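Local coordinates for POP2 (Saccharomyces cerevisiae, PDB 1UOC), which probably acts as a catalytic subunit of the CCR4-NOT mRNA deadenylase, its RNase D-type domain degrading poly(A) tails from the 3' end with the help of divalent metal ions, at residues F15-D18 against S22-Y25; R17-W20 against S26-A29; P78-L83 against S124-E129. All coordinates share one frame; numbering follows the deposited sequence.

Contact 1 of 3, residues F15-D18 against S22-Y25; sequences FVRD and SNLY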
loop_
_atom_site.group_PDB
_atom_site.type_symbol
_atom_site.label_atom_id
_atom_site.label_comp_id
_atom_site.label_asym_id
_atom_site.label_seq_id
_atom_site.Cartn_x
_atom_site.Cartn_y
_atom_site.Cartn_z
ATOM N N PHE A 15 1.879 4.835 15.445
ATOM C CA PHE A 15 1.381 3.674 16.164
ATOM C C PHE A 15 0.655 2.793 15.152
ATOM O O PHE A 15 -0.199 3.281 14.413
ATOM C CB PHE A 15 0.402 4.119 17.258
ATOM C CG PHE A 15 -0.378 2.989 17.860
ATOM C CD1 PHE A 15 0.245 2.063 18.692
ATOM C CD2 PHE A 15 -1.727 2.820 17.558
ATOM C CE1 PHE A 15 -0.465 0.973 19.215
ATOM C CE2 PHE A 15 -2.451 1.733 18.074
ATOM C CZ PHE A 15 -1.817 0.807 18.903
ATOM N N VAL A 16 0.996 1.506 15.120
ATOM C CA VAL A 16 0.374 0.551 14.204
ATOM C C VAL A 16 -0.480 -0.474 14.950
ATOM O O VAL A 16 0.031 -1.218 15.785
ATOM C CB VAL A 16 1.431 -0.235 13.401
ATOM C CG1 VAL A 16 0.743 -1.225 12.479
ATOM C CG2 VAL A 16 2.308 0.708 12.606
ATOM N N ARG A 17 -1.776 -0.527 14.657
ATOM C CA ARG A 17 -2.629 -1.498 15.325
ATOM C C ARG A 17 -2.582 -2.808 14.562
ATOM O O ARG A 17 -2.839 -2.836 13.358
ATOM C CB ARG A 17 -4.082 -1.030 15.384
ATOM C CG ARG A 17 -5.045 -2.137 15.817
ATOM C CD ARG A 17 -5.271 -2.141 17.322
ATOM N NE ARG A 17 -6.300 -1.176 17.713
ATOM C CZ ARG A 17 -6.186 -0.319 18.724
ATOM N NH1 ARG A 17 -5.086 -0.299 19.460
ATOM N NH2 ARG A 17 -7.168 0.533 18.994
ATOM N N ASP A 18 -2.238 -3.882 15.265
ATOM C CA ASP A 18 -2.183 -5.202 14.669
ATOM C C ASP A 18 -3.602 -5.735 14.607
ATOM O O ASP A 18 -4.387 -5.550 15.545
ATOM C CB ASP A 18 -1.327 -6.146 15.510
ATOM C CG ASP A 18 0.085 -6.266 14.990
ATOM O OD1 ASP A 18 0.270 -6.778 13.862
ATOM O OD2 ASP A 18 1.015 -5.844 15.707
ATOM N N SER A 22 -9.575 -11.985 15.552
ATOM C CA SER A 22 -10.330 -11.486 16.702
ATOM C C SER A 22 -10.826 -10.037 16.606
ATOM O O SER A 22 -11.945 -9.754 17.014
ATOM C CB SER A 22 -9.512 -11.652 17.989
ATOM O OG SER A 22 -8.292 -10.931 17.918
ATOM N N ASN A 23 -10.015 -9.121 16.075
ATOM C CA ASN A 23 -10.443 -7.724 15.978
ATOM C C ASN A 23 -10.654 -7.208 14.555
ATOM O O ASN A 23 -10.780 -6.007 14.339
ATOM C CB ASN A 23 -9.456 -6.820 16.721
ATOM C CG ASN A 23 -8.050 -6.919 16.174
ATOM O OD1 ASN A 23 -7.682 -7.929 15.577
ATOM N ND2 ASN A 23 -7.248 -5.874 16.392
ATOM N N LEU A 24 -10.724 -8.122 13.592
ATOM C CA LEU A 24 -10.932 -7.759 12.194
ATOM C C LEU A 24 -12.155 -6.863 11.948
ATOM O O LEU A 24 -12.039 -5.805 11.333
ATOM C CB LEU A 24 -11.057 -9.024 11.333
ATOM C CG LEU A 24 -11.287 -8.817 9.830
ATOM C CD1 LEU A 24 -10.188 -7.939 9.243
ATOM C CD2 LEU A 24 -11.307 -10.164 9.131
ATOM N N TYR A 25 -13.324 -7.278 12.426
ATOM C CA TYR A 25 -14.542 -6.496 12.206
ATOM C C TYR A 25 -14.610 -5.169 12.941
ATOM O O TYR A 25 -15.018 -4.162 12.367
ATOM C CB TYR A 25 -15.771 -7.339 12.532
ATOM C CG TYR A 25 -15.977 -8.439 11.526
ATOM C CD1 TYR A 25 -15.041 -9.461 11.389
ATOM C CD2 TYR A 25 -17.072 -8.426 10.663
ATOM C CE1 TYR A 25 -15.179 -10.439 10.419
ATOM C CE2 TYR A 25 -17.224 -9.400 9.682
ATOM C CZ TYR A 25 -16.270 -10.403 9.568
ATOM O OH TYR A 25 -16.399 -11.371 8.604
#
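Asn-23 reaches back to the backbone of Asp-18 across a tight connection between an edge strand and the first helix of this RNase H-like nuclease domain. The strand, 17-19, is the outermost on its side of the mixed sheet; Arg-17 and Val-19 make their backbone bonds to strand 99-103, which leaves the carbonyl of Asp-18, between them, directed to the opposite edge. Asn-23 ND2 donates to Asp-18 O over 3.0 Å in a nearly straight bond (168° at the hydrogen). The donor lies in the carbonyl plane, on a lone pair, and the acceptor sits in the plane of the Asn-23 amide. With chi1 at 59°, CG stands between the backbone N and the carbonyl carbon, which swings the amide across to the strand. Its other end, OD1, accepts from Trp-20 N, so the one amide grips the end of the strand and the first residue beyond, much as a neighbouring peptide group would. Replacing Asn-23 by an alanine would probably leave Asp-18 O and Trp-20 N without these mates and give the turn more freedom to move. Asn-23 occupies the N-cap position, yet its side chain makes no capping bond. Leu-24 and Tyr-25 then turn to helix 138-146, where Tyr-25 OH bonds to Glu-140. Back on the strand, the aliphatic part of Arg-17 flanks the amide, its CD 4.3 Å from Asn-23 ND2.

Contact 2 of 3, residues R17-W20 against S26-A29; sequences RDVW and SEFA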
loop_
_atom_site.group_PDB
_atom_site.type_symbol
_atom_site.label_atom_id
_atom_site.label_comp_id
_atom_site.label_asym_id
_atom_site.label_seq_id
_atom_site.Cartn_x
_atom_site.Cartn_y
_atom_site.Cartn_z
ATOM N N ARG A 17 -1.776 -0.527 14.657
ATOM C CA ARG A 17 -2.629 -1.498 15.325
ATOM C C ARG A 17 -2.582 -2.808 14.562
ATOM O O ARG A 17 -2.839 -2.836 13.358
ATOM C CB ARG A 17 -4.082 -1.030 15.384
ATOM C CG ARG A 17 -5.045 -2.137 15.817
ATOM C CD ARG A 17 -5.271 -2.141 17.322
ATOM N NE ARG A 17 -6.300 -1.176 17.713
ATOM C CZ ARG A 17 -6.186 -0.319 18.724
ATOM N NH1 ARG A 17 -5.086 -0.299 19.460
ATOM N NH2 ARG A 17 -7.168 0.533 18.994
ATOM N N ASP A 18 -2.238 -3.882 15.265
ATOM C CA ASP A 18 -2.183 -5.202 14.669
ATOM C C ASP A 18 -3.602 -5.735 14.607
ATOM O O ASP A 18 -4.387 -5.550 15.545
ATOM C CB ASP A 18 -1.327 -6.146 15.510
ATOM C CG ASP A 18 0.085 -6.266 14.990
ATOM O OD1 ASP A 18 0.270 -6.778 13.862
ATOM O OD2 ASP A 18 1.015 -5.844 15.707
ATOM N N VAL A 19 -3.933 -6.374 13.495
ATOM C CA VAL A 19 -5.258 -6.937 13.320
ATOM C C VAL A 19 -5.124 -8.433 13.048
ATOM O O VAL A 19 -4.277 -8.862 12.258
ATOM C CB VAL A 19 -6.011 -6.263 12.141
ATOM C CG1 VAL A 19 -7.478 -6.675 12.150
ATOM C CG2 VAL A 19 -5.891 -4.742 12.237
ATOM N N TRP A 20 -5.952 -9.212 13.742
ATOM C CA TRP A 20 -5.997 -10.660 13.607
ATOM C C TRP A 20 -7.468 -10.978 13.419
ATOM O O TRP A 20 -8.267 -10.063 13.264
ATOM C CB TRP A 20 -5.443 -11.348 14.867
ATOM C CG TRP A 20 -4.041 -10.924 15.176
ATOM C CD1 TRP A 20 -3.660 -9.832 15.904
ATOM C CD2 TRP A 20 -2.834 -11.509 14.674
ATOM N NE1 TRP A 20 -2.295 -9.698 15.881
ATOM C CE2 TRP A 20 -1.762 -10.710 15.132
ATOM C CE3 TRP A 20 -2.555 -12.621 13.878
ATOM C CZ2 TRP A 20 -0.431 -10.990 14.824
ATOM C CZ3 TRP A 20 -1.229 -12.906 13.568
ATOM C CH2 TRP A 20 -0.182 -12.090 14.040
ATOM N N SER A 26 -14.186 -5.150 14.197
ATOM C CA SER A 26 -14.214 -3.913 14.955
ATOM C C SER A 26 -13.257 -2.879 14.364
ATOM O O SER A 26 -13.556 -1.683 14.358
ATOM C CB SER A 26 -13.876 -4.184 16.425
ATOM O OG SER A 26 -12.674 -4.906 16.544
ATOM N N GLU A 27 -12.114 -3.329 13.850
ATOM C CA GLU A 27 -11.157 -2.390 13.250
ATOM C C GLU A 27 -11.708 -1.839 11.944
ATOM O O GLU A 27 -11.483 -0.672 11.609
ATOM C CB GLU A 27 -9.798 -3.058 13.004
ATOM C CG GLU A 27 -9.109 -3.490 14.286
ATOM C CD GLU A 27 -8.924 -2.356 15.285
ATOM O OE1 GLU A 27 -8.769 -2.662 16.486
ATOM O OE2 GLU A 27 -8.917 -1.168 14.887
ATOM N N PHE A 28 -12.434 -2.672 11.203
ATOM C CA PHE A 28 -13.012 -2.202 9.963
ATOM C C PHE A 28 -14.162 -1.247 10.256
ATOM O O PHE A 28 -14.513 -0.410 9.424
ATOM C CB PHE A 28 -13.489 -3.359 9.097
ATOM C CG PHE A 28 -12.630 -3.580 7.894
ATOM C CD1 PHE A 28 -11.643 -4.555 7.894
ATOM C CD2 PHE A 28 -12.733 -2.730 6.791
ATOM C CE1 PHE A 28 -10.764 -4.676 6.818
ATOM C CE2 PHE A 28 -11.860 -2.844 5.715
ATOM C CZ PHE A 28 -10.870 -3.822 5.730
ATOM N N ALA A 29 -14.742 -1.359 11.446
ATOM C CA ALA A 29 -15.829 -0.456 11.826
ATOM C C ALA A 29 -15.204 0.932 12.027
ATOM O O ALA A 29 -15.782 1.942 11.630
ATOM C CB ALA A 29 -16.498 -0.937 13.106
#
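Glu-27 meets two residues of the edge strand at once, packing its CG on Val-19 and offering its carboxylate to Arg-17. The close-packed part lies inward: Val-19 and Glu-27 are both buried, the two side chains lie alongside each other, pointing opposite ways, and Val-19 CG2 stands 4.0 Å from Glu-27 CG. Glu-27 bends at chi2 (-56°), which lifts the carboxylate off the valine and over to the arginine. There the contact gives way to its partly exposed side. Arg-17 NE makes a salt bridge to Glu-27 OE1 at 3.1 Å, but the bond is bent (138° at the hydrogen) and reaches OE1 from above the carboxylate plane. Only NE of the guanidinium bonds to Glu-27, and with the planes 63° apart the two groups do not share a plane as in a paired bridge. Arg-17 CD comes within 3.6 Å of the same Glu-27 OE1, a van der Waals contact next to the bridge. Glu-27 OE2 accepts from Trp-100 NE1 on the next strand, so both oxygens of the buried carboxylate are engaged. Helix 24-34 is thereby fixed against one face of the sheet where strand 17-19 is added, parallel to 99-103, at the border of an RNase H-like fold.

Contact 3 of 3, residues P78-L83 against S124-E129; sequences PIQLGL and SGINFE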
loop_
_atom_site.group_PDB
_atom_site.type_symbol
_atom_site.label_atom_id
_atom_site.label_comp_id
_atom_site.label_asym_id
_atom_site.label_seq_id
_atom_site.Cartn_x
_atom_site.Cartn_y
_atom_site.Cartn_z
ATOM N N PRO A 78 -0.663 -13.619 0.426
ATOM C CA PRO A 78 -0.439 -12.522 1.368
ATOM C C PRO A 78 -0.282 -13.021 2.798
ATOM O O PRO A 78 -1.067 -13.839 3.262
ATOM C CB PRO A 78 -1.699 -11.661 1.220
ATOM C CG PRO A 78 -2.456 -12.264 0.047
ATOM C CD PRO A 78 -2.086 -13.699 0.070
ATOM N N ILE A 79 0.733 -12.523 3.489
ATOM C CA ILE A 79 0.958 -12.904 4.869
ATOM C C ILE A 79 0.614 -11.671 5.722
ATOM O O ILE A 79 0.095 -11.783 6.834
ATOM C CB ILE A 79 2.437 -13.347 5.082
ATOM C CG1 ILE A 79 2.641 -13.865 6.509
ATOM C CG2 ILE A 79 3.374 -12.211 4.823
ATOM C CD1 ILE A 79 2.087 -15.259 6.737
ATOM N N GLN A 80 0.897 -10.491 5.178
ATOM C CA GLN A 80 0.613 -9.232 5.863
ATOM C C GLN A 80 0.232 -8.139 4.870
ATOM O O GLN A 80 0.642 -8.161 3.701
ATOM C CB GLN A 80 1.830 -8.761 6.668
ATOM C CG GLN A 80 1.997 -9.428 8.019
ATOM C CD GLN A 80 3.252 -8.977 8.746
ATOM O OE1 GLN A 80 3.376 -9.163 9.959
ATOM N NE2 GLN A 80 4.193 -8.393 8.011
ATOM N N LEU A 81 -0.561 -7.186 5.347
ATOM C CA LEU A 81 -0.986 -6.067 4.534
ATOM C C LEU A 81 -1.243 -4.869 5.440
ATOM O O LEU A 81 -1.922 -4.982 6.450
ATOM C CB LEU A 81 -2.243 -6.439 3.740
ATOM C CG LEU A 81 -2.840 -5.420 2.763
ATOM C CD1 LEU A 81 -3.729 -6.145 1.760
ATOM C CD2 LEU A 81 -3.642 -4.357 3.514
ATOM N N GLY A 82 -0.682 -3.722 5.081
ATOM C CA GLY A 82 -0.880 -2.527 5.877
ATOM C C GLY A 82 -1.737 -1.466 5.202
ATOM O O GLY A 82 -1.705 -1.315 3.985
ATOM N N LEU A 83 -2.528 -0.749 5.996
ATOM C CA LEU A 83 -3.368 0.343 5.498
ATOM C C LEU A 83 -3.196 1.494 6.470
ATOM O O LEU A 83 -3.239 1.305 7.682
ATOM C CB LEU A 83 -4.858 -0.028 5.461
ATOM C CG LEU A 83 -5.375 -1.020 4.423
ATOM C CD1 LEU A 83 -6.898 -1.109 4.557
ATOM C CD2 LEU A 83 -4.973 -0.581 3.009
ATOM N N SER A 124 12.071 -10.128 10.114
ATOM C CA SER A 124 11.102 -9.068 9.837
ATOM C C SER A 124 9.960 -8.991 10.858
ATOM O O SER A 124 9.010 -8.226 10.680
ATOM C CB SER A 124 10.518 -9.260 8.432
ATOM O OG SER A 124 9.476 -8.332 8.168
ATOM N N GLY A 125 10.055 -9.781 11.925
ATOM C CA GLY A 125 9.020 -9.782 12.942
ATOM C C GLY A 125 7.764 -10.519 12.509
ATOM O O GLY A 125 6.683 -9.934 12.435
ATOM N N ILE A 126 7.905 -11.806 12.213
ATOM C CA ILE A 126 6.772 -12.622 11.797
ATOM C C ILE A 126 6.714 -13.873 12.665
ATOM O O ILE A 126 7.626 -14.699 12.630
ATOM C CB ILE A 126 6.891 -13.077 10.314
ATOM C CG1 ILE A 126 6.954 -11.865 9.383
ATOM C CG2 ILE A 126 5.707 -13.949 9.941
ATOM C CD1 ILE A 126 5.734 -10.989 9.427
ATOM N N ASN A 127 5.660 -13.996 13.465
ATOM C CA ASN A 127 5.488 -15.180 14.294
ATOM C C ASN A 127 4.492 -16.044 13.534
ATOM O O ASN A 127 3.302 -15.732 13.468
ATOM C CB ASN A 127 4.943 -14.814 15.677
ATOM C CG ASN A 127 4.760 -16.033 16.574
ATOM O OD1 ASN A 127 4.935 -15.953 17.785
ATOM N ND2 ASN A 127 4.394 -17.166 15.979
ATOM N N PHE A 128 4.993 -17.123 12.947
ATOM C CA PHE A 128 4.159 -18.017 12.158
ATOM C C PHE A 128 3.056 -18.689 12.959
ATOM O O PHE A 128 1.992 -18.989 12.417
ATOM C CB PHE A 128 5.027 -19.080 11.469
ATOM C CG PHE A 128 5.948 -18.526 10.419
ATOM C CD1 PHE A 128 5.438 -17.943 9.266
ATOM C CD2 PHE A 128 7.328 -18.581 10.586
ATOM C CE1 PHE A 128 6.292 -17.421 8.291
ATOM C CE2 PHE A 128 8.188 -18.064 9.618
ATOM C CZ PHE A 128 7.668 -17.483 8.473
ATOM N N GLU A 129 3.289 -18.919 14.244
ATOM C CA GLU A 129 2.277 -19.582 15.054
ATOM C C GLU A 129 1.038 -18.711 15.256
ATOM O O GLU A 129 -0.080 -19.213 15.359
ATOM C CB GLU A 129 2.851 -19.995 16.406
ATOM C CG GLU A 129 1.933 -20.956 17.141
ATOM C CD GLU A 129 2.583 -21.612 18.337
ATOM O OE1 GLU A 129 2.182 -22.749 18.661
ATOM O OE2 GLU A 129 3.482 -20.996 18.955
#
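Gln-80 lies on the extended run that leads to Leu-83, just after the chain turns a corner at Ile-79, and Ile-126 faces it from the irregular link 124-127, which leaves helix 115-123 and enters helix 128-134. In that link Gly-125 has positive phi, and the chain then becomes extended at Ile-126, whose side chain drops toward the strand. Gln-80 and Ile-126 point at each other, and the CD1 methyl of Ile-126 lies over one face of the Gln-80 amide, 3.3 Å from Gln-80 CD; the amide is probably modelled turned over, so nothing is read into the places of its oxygen and nitrogen. Gln-80 is extended beyond CG (chi2 177°), which carries its amide out from the strand to meet the methyl. The two strand residues form a classic beta bulge: Ile-79 and Gln-80 both face Glu-46 on the adjoining strand 40-48, a residue predicted to bind the catalytic metal. As the bulge turns both side chains toward the link, Ile-79 lines the same side without closing up, its CG1 still 4.6 Å from Ile-126 CG2. The same CG2 branch, anti to its own backbone N, rests 3.9 Å above the ring plane of Phe-128, offset toward the rim. Phe-128 CD1 stays 5.0 Å from Ile-79 CD1, and the ring also meets that of Phe-106. His-131, one turn further into helix 128-134, touches Ile-79, Gln-80 and Ile-126 alike.

Contacts 1 and 2 are successive parts of one strand-turn-helix unit: their centres are 3 Å apart, they share Arg-17 and Asp-18, and Leu-24 CA of the first packs 3.6 Å from Val-19 CG1 of the second. Contact 3 joins the same sheet two strands further in, with its centre 12 Å from that of contact 1 and 14 Å from that of contact 2; neither touches it. Strand 99-103 lies between them, and His-131 spans the gap, stacking edge-to-face with Trp-20 while touching Gln-80. Contact 3 is nearer the predicted metal site: the Gln-80 side chain is about 4 Å from that of Glu-46, against about 11 Å for Asp-18.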